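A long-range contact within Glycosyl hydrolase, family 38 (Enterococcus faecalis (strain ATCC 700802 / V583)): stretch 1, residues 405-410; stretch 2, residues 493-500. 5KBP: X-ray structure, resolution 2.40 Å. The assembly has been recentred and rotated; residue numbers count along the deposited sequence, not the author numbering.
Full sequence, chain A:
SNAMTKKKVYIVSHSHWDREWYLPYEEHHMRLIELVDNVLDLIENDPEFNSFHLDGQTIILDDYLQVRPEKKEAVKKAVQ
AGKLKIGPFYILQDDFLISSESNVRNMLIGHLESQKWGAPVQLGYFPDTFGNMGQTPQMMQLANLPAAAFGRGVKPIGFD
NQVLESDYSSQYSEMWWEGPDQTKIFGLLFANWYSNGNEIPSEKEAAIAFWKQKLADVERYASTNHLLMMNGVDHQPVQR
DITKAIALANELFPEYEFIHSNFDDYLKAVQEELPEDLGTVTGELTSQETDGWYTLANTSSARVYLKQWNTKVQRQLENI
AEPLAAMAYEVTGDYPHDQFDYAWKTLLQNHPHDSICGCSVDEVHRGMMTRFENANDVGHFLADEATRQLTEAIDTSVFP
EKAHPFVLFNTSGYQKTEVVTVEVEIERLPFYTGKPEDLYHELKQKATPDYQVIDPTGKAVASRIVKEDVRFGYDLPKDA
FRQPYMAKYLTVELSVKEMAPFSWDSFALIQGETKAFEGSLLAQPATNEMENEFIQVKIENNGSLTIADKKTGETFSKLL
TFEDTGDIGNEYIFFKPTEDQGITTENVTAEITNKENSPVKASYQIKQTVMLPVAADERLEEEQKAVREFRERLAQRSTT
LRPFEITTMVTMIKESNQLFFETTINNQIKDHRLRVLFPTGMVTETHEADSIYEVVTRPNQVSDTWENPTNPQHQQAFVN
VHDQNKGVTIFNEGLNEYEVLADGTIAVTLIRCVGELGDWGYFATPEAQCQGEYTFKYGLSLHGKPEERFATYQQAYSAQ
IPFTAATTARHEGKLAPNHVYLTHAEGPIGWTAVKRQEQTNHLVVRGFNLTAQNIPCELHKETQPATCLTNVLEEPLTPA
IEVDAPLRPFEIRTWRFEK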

ATOM      1  N   PRO A 405      24.961  18.853 -23.992  1.00 57.13           N
ATOM      2  CA  PRO A 405      24.830  17.530 -24.609  1.00 66.93           C
ATOM      3  C   PRO A 405      23.795  16.657 -23.917  1.00 64.95           C
ATOM      4  O   PRO A 405      23.503  16.807 -22.728  1.00 67.52           O
ATOM      5  CB  PRO A 405      26.235  16.936 -24.461  1.00 70.07           C
ATOM      6  CG  PRO A 405      26.774  17.577 -23.233  1.00 65.09           C
ATOM      7  CD  PRO A 405      26.180  18.963 -23.171  1.00 57.31           C
ATOM      8  N   PHE A 406      23.237  15.730 -24.694  1.00 55.69           N
ATOM      9  CA  PHE A 406      22.300  14.742 -24.182  1.00 50.17           C
ATOM     10  C   PHE A 406      22.481  13.450 -24.966  1.00 56.71           C
ATOM     11  O   PHE A 406      22.979  13.453 -26.094  1.00 60.80           O
ATOM     12  CB  PHE A 406      20.848  15.235 -24.258  1.00 46.90           C
ATOM     13  CG  PHE A 406      20.393  15.586 -25.648  1.00 53.57           C
ATOM     14  CD1 PHE A 406      20.624  16.850 -26.168  1.00 58.92           C
ATOM     15  CD2 PHE A 406      19.727  14.656 -26.430  1.00 53.18           C
ATOM     16  CE1 PHE A 406      20.205  17.177 -27.445  1.00 59.25           C
ATOM     17  CE2 PHE A 406      19.305  14.979 -27.709  1.00 50.93           C
ATOM     18  CZ  PHE A 406      19.545  16.241 -28.216  1.00 50.56           C
ATOM     19  N   VAL A 407      22.065  12.339 -24.355  1.00 50.27           N
ATOM     20  CA  VAL A 407      22.312  11.002 -24.886  1.00 56.56           C
ATOM     21  C   VAL A 407      20.987  10.272 -25.057  1.00 53.72           C
ATOM     22  O   VAL A 407      20.116  10.332 -24.182  1.00 52.94           O
ATOM     23  CB  VAL A 407      23.259  10.200 -23.968  1.00 55.27           C
ATOM     24  CG1 VAL A 407      23.580   8.847 -24.581  1.00 56.89           C
ATOM     25  CG2 VAL A 407      24.535  10.984 -23.698  1.00 52.34           C
ATOM     26  N   LEU A 408      20.844   9.573 -26.183  1.00 56.95           N
ATOM     27  CA  LEU A 408      19.668   8.767 -26.487  1.00 62.33           C
ATOM     28  C   LEU A 408      20.051   7.293 -26.447  1.00 62.27           C
ATOM     29  O   LEU A 408      20.967   6.870 -27.160  1.00 64.44           O
ATOM     30  CB  LEU A 408      19.092   9.129 -27.856  1.00 66.18           C
ATOM     31  CG  LEU A 408      18.113  10.303 -27.907  1.00 72.54           C
ATOM     32  CD1 LEU A 408      17.814  10.693 -29.346  1.00 72.34           C
ATOM     33  CD2 LEU A 408      16.833   9.944 -27.170  1.00 69.18           C
ATOM     34  N   PHE A 409      19.347   6.517 -25.628  1.00 54.95           N
ATOM     35  CA  PHE A 409      19.587   5.087 -25.493  1.00 47.85           C
ATOM     36  C   PHE A 409      18.456   4.301 -26.140  1.00 53.74           C
ATOM     37  O   PHE A 409      17.278   4.624 -25.958  1.00 64.58           O
ATOM     38  CB  PHE A 409      19.699   4.672 -24.023  1.00 49.44           C
ATOM     39  CG  PHE A 409      20.876   5.259 -23.307  1.00 51.67           C
ATOM     40  CD1 PHE A 409      20.786   6.503 -22.706  1.00 50.00           C
ATOM     41  CD2 PHE A 409      22.067   4.557 -23.213  1.00 48.11           C
ATOM     42  CE1 PHE A 409      21.866   7.042 -22.036  1.00 52.39           C
ATOM     43  CE2 PHE A 409      23.149   5.091 -22.545  1.00 53.16           C
ATOM     44  CZ  PHE A 409      23.049   6.336 -21.956  1.00 55.56           C
ATOM     45  N   ASN A 410      18.820   3.268 -26.894  1.00 49.46           N
ATOM     46  CA  ASN A 410      17.872   2.258 -27.355  1.00 53.70           C
ATOM     47  C   ASN A 410      18.085   1.042 -26.463  1.00 54.54           C
ATOM     48  O   ASN A 410      19.074   0.322 -26.606  1.00 58.12           O
ATOM     49  CB  ASN A 410      18.078   1.926 -28.829  1.00 53.98           C
ATOM     50  CG  ASN A 410      17.052   0.926 -29.359  1.00 52.57           C
ATOM     51  OD1 ASN A 410      16.179   0.459 -28.626  1.00 53.78           O
ATOM     52  ND2 ASN A 410      17.148   0.610 -30.647  1.00 52.52           N
ATOM     53  N   GLU A 493      12.551  18.202 -30.242  1.00 65.88           N
ATOM     54  CA  GLU A 493      11.926  17.079 -30.928  1.00 67.48           C
ATOM     55  C   GLU A 493      12.882  16.553 -31.990  1.00 68.04           C
ATOM     56  O   GLU A 493      13.316  17.309 -32.865  1.00 73.52           O
ATOM     57  CB  GLU A 493      10.598  17.503 -31.554  1.00 69.94           C
ATOM     58  CG  GLU A 493       9.687  16.354 -31.941  1.00 80.11           C
ATOM     59  CD  GLU A 493       8.326  16.828 -32.415  1.00 90.09           C
ATOM     60  OE1 GLU A 493       8.259  17.888 -33.072  1.00 92.93           O
ATOM     61  OE2 GLU A 493       7.323  16.145 -32.123  1.00 92.70           O
ATOM     62  N   LEU A 494      13.207  15.265 -31.914  1.00 64.14           N
ATOM     63  CA  LEU A 494      14.103  14.624 -32.865  1.00 62.96           C
ATOM     64  C   LEU A 494      13.373  13.515 -33.610  1.00 62.94           C
ATOM     65  O   LEU A 494      12.449  12.890 -33.080  1.00 57.81           O
ATOM     66  CB  LEU A 494      15.344  14.045 -32.168  1.00 59.65           C
ATOM     67  CG  LEU A 494      16.314  15.028 -31.507  1.00 62.60           C
ATOM     68  CD1 LEU A 494      17.531  14.295 -30.967  1.00 68.80           C
ATOM     69  CD2 LEU A 494      16.734  16.109 -32.487  1.00 64.52           C
ATOM     70  N   SER A 495      13.798  13.276 -34.847  1.00 62.15           N
ATOM     71  CA  SER A 495      13.253  12.215 -35.692  1.00 63.09           C
ATOM     72  C   SER A 495      14.315  11.126 -35.811  1.00 64.90           C
ATOM     73  O   SER A 495      15.260  11.251 -36.594  1.00 69.27           O
ATOM     74  CB  SER A 495      12.849  12.756 -37.060  1.00 67.09           C
ATOM     75  OG  SER A 495      12.334  11.726 -37.886  1.00 69.42           O
ATOM     76  N   VAL A 496      14.157  10.061 -35.028  1.00 59.47           N
ATOM     77  CA  VAL A 496      15.105   8.952 -34.993  1.00 58.86           C
ATOM     78  C   VAL A 496      14.610   7.858 -35.929  1.00 64.74           C
ATOM     79  O   VAL A 496      13.464   7.403 -35.817  1.00 65.61           O
ATOM     80  CB  VAL A 496      15.284   8.420 -33.562  1.00 58.81           C
ATOM     81  CG1 VAL A 496      16.170   7.187 -33.558  1.00 59.66           C
ATOM     82  CG2 VAL A 496      15.869   9.505 -32.670  1.00 55.45           C
ATOM     83  N   LYS A 497      15.475   7.430 -36.847  1.00 69.26           N
ATOM     84  CA  LYS A 497      15.114   6.493 -37.906  1.00 65.17           C
ATOM     85  C   LYS A 497      15.991   5.250 -37.800  1.00 70.63           C
ATOM     86  O   LYS A 497      17.195   5.309 -38.072  1.00 69.98           O
ATOM     87  CB  LYS A 497      15.262   7.149 -39.278  1.00 57.57           C
ATOM     88  CG  LYS A 497      14.903   6.252 -40.449  1.00 60.21           C
ATOM     89  CD  LYS A 497      15.074   6.989 -41.769  1.00 68.63           C
ATOM     90  CE  LYS A 497      14.756   6.096 -42.957  1.00 76.13           C
ATOM     91  NZ  LYS A 497      14.932   6.819 -44.248  1.00 77.30           N
ATOM     92  N   GLU A 498      15.378   4.130 -37.406  1.00 74.48           N
ATOM     93  CA  GLU A 498      16.031   2.818 -37.385  1.00 76.13           C
ATOM     94  C   GLU A 498      17.309   2.832 -36.546  1.00 67.50           C
ATOM     95  O   GLU A 498      18.389   2.457 -37.008  1.00 65.89           O
ATOM     96  CB  GLU A 498      16.317   2.326 -38.806  1.00 81.60           C
ATOM     97  CG  GLU A 498      15.072   2.082 -39.640  1.00 93.62           C
ATOM     98  CD  GLU A 498      15.378   1.419 -40.969  1.00105.11           C
ATOM     99  OE1 GLU A 498      14.471   0.774 -41.532  1.00107.10           O
ATOM    100  OE2 GLU A 498      16.526   1.538 -41.445  1.00109.43           O
ATOM    101  N   MET A 499      17.179   3.269 -35.296  1.00 63.21           N
ATOM    102  CA  MET A 499      18.313   3.250 -34.386  1.00 58.13           C
ATOM    103  C   MET A 499      18.681   1.812 -34.041  1.00 66.03           C
ATOM    104  O   MET A 499      17.809   0.958 -33.854  1.00 63.44           O
ATOM    105  CB  MET A 499      17.992   4.040 -33.118  1.00 52.62           C
ATOM    106  CG  MET A 499      19.170   4.209 -32.175  1.00 57.15           C
ATOM    107  SD  MET A 499      18.783   5.266 -30.766  1.00 56.85           S
ATOM    108  CE  MET A 499      20.311   5.159 -29.837  1.00 57.74           C
ATOM    109  N   ALA A 500      19.982   1.546 -33.964  1.00 65.56           N
ATOM    110  CA  ALA A 500      20.460   0.186 -33.780  1.00 59.68           C
ATOM    111  C   ALA A 500      20.019  -0.364 -32.423  1.00 68.28           C
ATOM    112  O   ALA A 500      19.877   0.388 -31.455  1.00 73.66           O
ATOM    113  CB  ALA A 500      21.982   0.135 -33.892  1.00 52.02           C
TER

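The most unusual feature of this contact is that a single carboxamide nitrogen serves two consecutive backbone carbonyls. Asn410 ND2 lies 3.3 Å from Met499 O and 2.9 Å from Ala500 O, and both hydrogen bonds are weak, with N-H...O angles of 122° and 129°. Neither N-H points squarely at its acceptor: the distances are short enough, but the angles leave both bonds weak. The nitrogen is also hydrogen-bonded elsewhere in the structure. The side chain reaches this position with chi1 at -177° (t), while Asn410 OD1 is hydrogen-bonded to a residue adjoining one of the stretches, so both ends of the carboxamide are engaged.

The rest of the contact illustrates a general principle: strands whose axes lie this far apart meet through side chains, not through backbone-to-backbone hydrogen bonds. The axes of strands 405-410 and 493-497 approach no closer than 11.3 Å and run in broadly the same direction, 36° apart. Leu408 and Val496, paired in register, have CA atoms 9.7 Å apart, too far for their main chains to bond but suitable for interposed side chains. The alternation of a strand decides which residues take part. The CA-to-CB bonds of Phe406, Leu408 and Asn410 point toward the second stretch, whereas that of Phe409 points away and Val407 is out of reach; across the gap, the CA-to-CB bonds of Leu494 and Val496 point toward the first stretch, while Ser495 between them makes no contact.

The apolar part of the contact is compact. Leu408 CD1 lies 4.0 Å from both Leu494 CD1 and Val496 CG2, so one methyl group touches two residues of the facing strand. Leu494 CD1 in turn packs 3.8 Å from Phe406 CE2, meeting the aromatic ring at its edge, near the ring plane. These are ordinary van der Waals separations, and they link the four side chains in a continuous chain of contacts.

Beyond the corner at Glu498, whose CA-to-CB bond points away, the chain comes nearer: the CA atoms of Asn410 and Met499 are 7.1 Å apart. Met499, with all three chi angles near 180°, reaches extended across the gap toward the first stretch. Met499 CE comes to 3.2 Å from Leu408 O, a close approach of a carbon to a carbonyl oxygen, and Met499 SD lies 3.9 Å from Asn410 CB. Met499 thus contributes its side chain to the packing and its carbonyl to the asparagine. In all, the two stretches bury 313 Å², a modest area joining residues at least 86 positions apart in sequence.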